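Local coordinates for PspGI restriction endonuclease (Pyrococcus sp. GI-H, PDB 3BM3) that cleaves double-stranded DNA at a specific sequence as a type II restriction endonuclease and flips bases out of the helix, at the interface of chains A and B. Residues are numbered along the deposited sequence; one frame, centred on the assembly and turned at random. Chains: chain A/B, PspGI restriction endonuclease.

Contacts 1 and 2 are twins related by the two-fold axis of the dimer, with the chains exchanged. Their C-alpha centres lie about 14 Å apart. Both use helix 167-181 of each chain. Its start supplies B:Trp167 and B:Arg168 to contact 1 and A:Trp167 and A:Arg168 to contact 2. Its later part supplies A:Ile176 to contact 1 and B:Ile176 to contact 2. Contact 3 lies apart, about 27 Å from contact 1 and 26 Å from contact 2 between the same kind of centres. It joins the long helices 85-115 of chain A and 85-114 of chain B. The two subunits are thus fastened in separate regions, which may help keep them in register on DNA.

Contact 1: the interface of chains A and B. Residues chain A 135, 173, 176; chain B 167-168, 199, 203.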
# COMPACT_ATOMS: atom_id res chain seq x y z
N GLU A 135 10.11 10.00 -7.55
CA GLU A 135 9.08 9.09 -7.95
C GLU A 135 9.64 8.03 -8.90
O GLU A 135 10.57 8.28 -9.68
CB GLU A 135 7.91 9.83 -8.54
CG GLU A 135 7.26 10.75 -7.56
CD GLU A 135 6.80 10.01 -6.32
OE1 GLU A 135 5.92 9.16 -6.45
OE2 GLU A 135 7.37 10.26 -5.24
N GLU A 173 1.45 9.14 -6.59
CA GLU A 173 2.58 9.31 -7.46
C GLU A 173 2.25 10.30 -8.60
O GLU A 173 3.01 11.22 -8.92
CB GLU A 173 3.01 7.96 -8.03
CG GLU A 173 4.18 8.07 -8.91
CD GLU A 173 4.65 6.76 -9.47
OE1 GLU A 173 4.11 5.71 -9.08
OE2 GLU A 173 5.53 6.80 -10.34
N ILE A 176 2.17 13.88 -7.37
CA ILE A 176 3.51 14.41 -7.17
C ILE A 176 4.15 14.79 -8.51
O ILE A 176 4.70 15.87 -8.65
CB ILE A 176 4.37 13.41 -6.42
CG1 ILE A 176 3.79 13.23 -5.00
CG2 ILE A 176 5.83 13.89 -6.32
CD1 ILE A 176 4.34 11.95 -4.32
N TRP B 167 2.55 5.73 2.34
CA TRP B 167 2.24 7.14 2.51
C TRP B 167 1.65 7.75 1.23
O TRP B 167 0.84 8.67 1.29
CB TRP B 167 3.49 7.93 2.91
CG TRP B 167 4.57 7.89 1.98
CD1 TRP B 167 5.61 7.00 1.98
CD2 TRP B 167 4.81 8.77 0.90
NE1 TRP B 167 6.47 7.27 0.98
CE2 TRP B 167 6.03 8.38 0.30
CE3 TRP B 167 4.16 9.90 0.43
CZ2 TRP B 167 6.57 9.04 -0.79
CZ3 TRP B 167 4.71 10.58 -0.63
CH2 TRP B 167 5.89 10.15 -1.24
N ARG B 168 2.06 7.23 0.07
CA ARG B 168 1.46 7.75 -1.17
C ARG B 168 -0.05 7.52 -1.23
O ARG B 168 -0.76 8.26 -1.90
CB ARG B 168 2.16 7.19 -2.38
CG ARG B 168 3.54 7.76 -2.62
CD ARG B 168 4.03 7.42 -3.98
NE ARG B 168 5.42 7.83 -4.17
CZ ARG B 168 6.47 7.24 -3.63
NH1 ARG B 168 6.33 6.14 -2.88
NH2 ARG B 168 7.69 7.71 -3.86
N TYR B 199 11.77 12.34 2.59
CA TYR B 199 11.12 12.57 1.31
C TYR B 199 9.62 12.41 1.43
O TYR B 199 8.87 13.20 0.88
CB TYR B 199 11.68 11.66 0.24
CG TYR B 199 10.96 11.78 -1.08
CD1 TYR B 199 11.21 12.85 -1.94
CD2 TYR B 199 10.03 10.83 -1.46
CE1 TYR B 199 10.54 12.98 -3.13
CE2 TYR B 199 9.35 10.92 -2.67
CZ TYR B 199 9.62 12.03 -3.50
OH TYR B 199 8.98 12.14 -4.70
N ALA B 203 7.27 15.41 0.43
CA ALA B 203 6.34 15.12 -0.66
C ALA B 203 4.88 15.22 -0.25
O ALA B 203 4.08 15.78 -0.97
CB ALA B 203 6.65 13.76 -1.30
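B:Arg168 and B:Tyr199 close on the carboxylate of A:Glu135 in this dimer contact of PspGI, a restriction endonuclease of the EcoRII C-terminal family. This is the tight part. B:Arg168 comes side-on and forms a two-pronged salt bridge. Its NE gives a hydrogen bond to OE1 of A:Glu135 at 2.7 Å, on the syn lone pair. Its NH2 reaches OE2 of A:Glu135 at 2.9 Å. OE2 lies nearly in the guanidinium plane, while NH2 comes on the syn side, well out of the carboxylate plane. The two planes are 53° apart, a twist that leaves the grip less than flat. B:Tyr199 OH donates to OE2 of A:Glu135 on its anti lone pair, and the 2.5 Å separation is short. Ring and carboxylate are nearly coplanar here. OE2 accepts from two donors of chain B, B:Arg168 NH2 and B:Tyr199 OH, which would probably favour the charged form of the carboxylate. A bend at chi2 (-57°) turns the A:Glu135 carboxylate toward both. Behind the arginine, B:Trp167 CZ2 sits over the centre of one guanidinium face, 3.4 Å above its plane, and backs the group from within its own chain.

The other part is looser. CD1 of A:Ile176 touches the ring rim of B:Trp167 at CH2, 3.9 Å away. B:Ala203 CB stands 4.2 Å from that same CD1 of A:Ile176. A:Glu173 is looser still: its OE1 remains 5.5 Å from NE of B:Arg168, so any attraction is long-range.

Contact 2: the interface of chains A and B. Residues chain A 167-168, 171, 199, 203; chain B 135, 176.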
# COMPACT_ATOMS: atom_id res chain seq x y z
N TRP A 167 -3.80 1.13 -5.09
CA TRP A 167 -4.03 2.01 -6.23
C TRP A 167 -3.92 3.47 -5.85
O TRP A 167 -3.54 4.27 -6.67
CB TRP A 167 -5.38 1.76 -6.87
CG TRP A 167 -6.53 1.98 -6.05
CD1 TRP A 167 -7.16 1.05 -5.26
CD2 TRP A 167 -7.26 3.18 -5.93
NE1 TRP A 167 -8.25 1.62 -4.66
CE2 TRP A 167 -8.33 2.93 -5.06
CE3 TRP A 167 -7.12 4.46 -6.49
CZ2 TRP A 167 -9.26 3.91 -4.72
CZ3 TRP A 167 -8.05 5.41 -6.18
CH2 TRP A 167 -9.09 5.15 -5.28
N ARG A 168 -4.25 3.83 -4.61
CA ARG A 168 -4.11 5.23 -4.22
C ARG A 168 -2.65 5.69 -4.26
O ARG A 168 -2.39 6.87 -4.37
CB ARG A 168 -4.74 5.52 -2.87
CG ARG A 168 -6.25 5.41 -2.90
CD ARG A 168 -6.85 6.01 -1.65
NE ARG A 168 -8.31 5.89 -1.66
CZ ARG A 168 -8.97 4.78 -1.41
NH1 ARG A 168 -8.32 3.67 -1.04
NH2 ARG A 168 -10.29 4.76 -1.46
N VAL A 171 -2.26 7.24 -7.56
CA VAL A 171 -2.89 8.56 -7.57
C VAL A 171 -1.91 9.52 -6.90
O VAL A 171 -1.64 10.58 -7.40
CB VAL A 171 -4.23 8.58 -6.87
CG1 VAL A 171 -4.81 10.01 -6.81
CG2 VAL A 171 -5.25 7.62 -7.53
N TYR A 199 -14.66 1.59 -8.43
CA TYR A 199 -14.34 2.86 -7.79
C TYR A 199 -12.91 3.23 -8.09
O TYR A 199 -12.62 4.37 -8.43
CB TYR A 199 -14.58 2.84 -6.29
CG TYR A 199 -14.19 4.12 -5.63
CD1 TYR A 199 -14.96 5.25 -5.78
CD2 TYR A 199 -13.06 4.20 -4.82
CE1 TYR A 199 -14.59 6.45 -5.19
CE2 TYR A 199 -12.71 5.36 -4.20
CZ TYR A 199 -13.46 6.50 -4.39
OH TYR A 199 -13.09 7.65 -3.75
N ALA A 203 -12.12 6.72 -9.81
CA ALA A 203 -11.37 7.68 -9.01
C ALA A 203 -9.98 7.95 -9.63
O ALA A 203 -9.56 9.07 -9.73
CB ALA A 203 -11.23 7.16 -7.57
N GLU B 135 -14.14 7.66 -0.12
CA GLU B 135 -12.91 7.84 0.64
C GLU B 135 -13.24 7.67 2.11
O GLU B 135 -14.28 8.11 2.56
CB GLU B 135 -12.27 9.19 0.35
CG GLU B 135 -11.78 9.29 -1.09
CD GLU B 135 -10.78 8.18 -1.42
OE1 GLU B 135 -9.74 8.12 -0.73
OE2 GLU B 135 -11.07 7.34 -2.30
N ILE B 176 -7.97 12.94 -4.13
CA ILE B 176 -9.36 12.66 -4.47
C ILE B 176 -10.33 13.60 -3.72
O ILE B 176 -11.27 14.18 -4.30
CB ILE B 176 -9.72 11.21 -4.17
CG1 ILE B 176 -8.87 10.28 -5.07
CG2 ILE B 176 -11.23 11.01 -4.32
CD1 ILE B 176 -8.84 8.83 -4.64
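B:Glu135 OE2 lies at the in-plane edge of two flat groups, the A:Arg168 guanidinium and the A:Tyr199 ring. One face of the guanidinium carries A:Trp167 CZ2 over its centre. A:Ala203 CB lies off-centre over one face of the tyrosine ring, 3.9 Å above its plane. The indole in turn has A:Arg168 CG near the rim of one face.

This chain-exchanged twin of the dimer contact joins the start of helix 167-181 of chain A to B:Glu135 and B:Ile176. The bond from A:Arg168 NE to B:Glu135 OE1 is 2.8 Å and strongly tilted, with the oxygen 34° out of the guanidinium plane. The bond from A:Arg168 NH2 to B:Glu135 OE2 is straighter, 158° at the hydrogen. OE2 lies in the guanidinium plane, but the donor comes from above the carboxylate plane. The A:Tyr199 hydroxyl uses the anti lone pair of B:Glu135 OE2, away from the other oxygen. An extended chain from CG to NE carries the A:Arg168 head group out to the carboxylate.

B:Ile176 supplies the apolar part and has 41 Å² of its surface buried by chain A. Its CG1 is anti to the carbonyl carbon (chi1 -64°), which, with an extended chi2, points CD1 at the indole. The two side chains cross at about a right angle, with B:Ile176 CD1 3.7 Å from A:Trp167 CH2.

Contact 3: the interface of chains A and B. Residues chain A 93, 96-97; chain B 86, 90, 94.
A:Gln93 and B:Gln90 join the two subunits in a polar helix-to-helix contact between the long helices, 85-115 of chain A and 85-114 of chain B, of this EcoRII-like endonuclease.

Hydrogen bonds centre on the side-chain carbonyl of A:Gln93. B:Gln90 NE2 donates across the interface to A:Gln93 OE1 at 3.0 Å. The donor is tilted 17° from the carbonyl plane, and the two amides are almost coplanar. Within chain A, A:Arg96 NH2 gives OE1 of A:Gln93 a second bond of 2.8 Å. It arrives from high above the carbonyl plane, away from the lone pairs. A:Arg96, which can only donate, supports the oxygen assignment of A:Gln93, and that in turn fits NE2 of B:Gln90 as donor. The B:Gln90 chain is extended (chi2 -174°) and reaches over.

Contacts with flat faces come next. A bend at chi2 (62°) goes with the A:Gln93 amide lying over the A:Phe97 ring. NE2 of A:Gln93 sits over the centre of one face, 3.4 Å above its plane, and the ring may steady the amide. The rim of that ring, at CZ of A:Phe97, meets OE1 of B:Gln94 at 4.0 Å. The ring and amide planes are 54° apart.

Charge acts at longer range. A:Arg96 NH1 and B:Glu86 OE2 are 4.3 Å apart. They are opposite in charge, may attract, and form no direct bridge.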
# COMPACT_ATOMS: atom_id res chain seq x y z
N GLN A 93 6.62 -15.65 3.18
CA GLN A 93 5.50 -14.78 2.79
C GLN A 93 6.06 -13.47 2.26
O GLN A 93 5.61 -12.97 1.26
CB GLN A 93 4.49 -14.55 3.93
CG GLN A 93 3.38 -13.65 3.55
CD GLN A 93 2.59 -14.23 2.41
OE1 GLN A 93 1.84 -15.21 2.63
NE2 GLN A 93 2.79 -13.71 1.18
N ARG A 96 7.39 -13.93 -1.06
CA ARG A 96 6.33 -14.10 -2.02
C ARG A 96 5.74 -12.76 -2.41
O ARG A 96 5.47 -12.58 -3.56
CB ARG A 96 5.27 -15.05 -1.47
CG ARG A 96 5.74 -16.50 -1.44
CD ARG A 96 4.60 -17.44 -1.20
NE ARG A 96 3.84 -17.24 0.02
CZ ARG A 96 4.08 -17.84 1.19
NH1 ARG A 96 5.11 -18.65 1.34
NH2 ARG A 96 3.30 -17.58 2.22
N PHE A 97 5.58 -11.83 -1.46
CA PHE A 97 5.05 -10.51 -1.80
C PHE A 97 6.03 -9.84 -2.76
O PHE A 97 5.67 -9.41 -3.84
CB PHE A 97 4.93 -9.69 -0.53
CG PHE A 97 3.71 -10.04 0.31
CD1 PHE A 97 2.46 -10.21 -0.30
CD2 PHE A 97 3.78 -10.10 1.68
CE1 PHE A 97 1.33 -10.42 0.46
CE2 PHE A 97 2.64 -10.35 2.43
CZ PHE A 97 1.44 -10.48 1.82
N GLU B 86 1.95 -24.08 7.10
CA GLU B 86 2.25 -22.95 6.25
C GLU B 86 1.05 -22.01 6.14
O GLU B 86 1.21 -20.79 6.27
CB GLU B 86 2.68 -23.46 4.90
CG GLU B 86 3.05 -22.39 3.91
CD GLU B 86 3.10 -22.95 2.49
OE1 GLU B 86 3.56 -24.11 2.34
OE2 GLU B 86 2.66 -22.24 1.55
N GLN B 90 0.66 -18.19 7.54
CA GLN B 90 0.28 -17.14 6.59
C GLN B 90 -0.88 -16.37 7.16
O GLN B 90 -0.90 -15.13 7.19
CB GLN B 90 -0.13 -17.72 5.25
CG GLN B 90 -0.56 -16.62 4.30
CD GLN B 90 -1.12 -17.14 3.02
OE1 GLN B 90 -1.94 -18.04 3.04
NE2 GLN B 90 -0.65 -16.61 1.90
N GLN B 94 -1.05 -12.42 8.20
CA GLN B 94 -2.08 -11.54 7.66
C GLN B 94 -2.93 -10.96 8.77
O GLN B 94 -3.33 -9.79 8.75
CB GLN B 94 -2.91 -12.28 6.63
CG GLN B 94 -2.10 -12.76 5.46
CD GLN B 94 -1.76 -11.63 4.49
OE1 GLN B 94 -1.17 -10.65 4.87
NE2 GLN B 94 -2.18 -11.78 3.24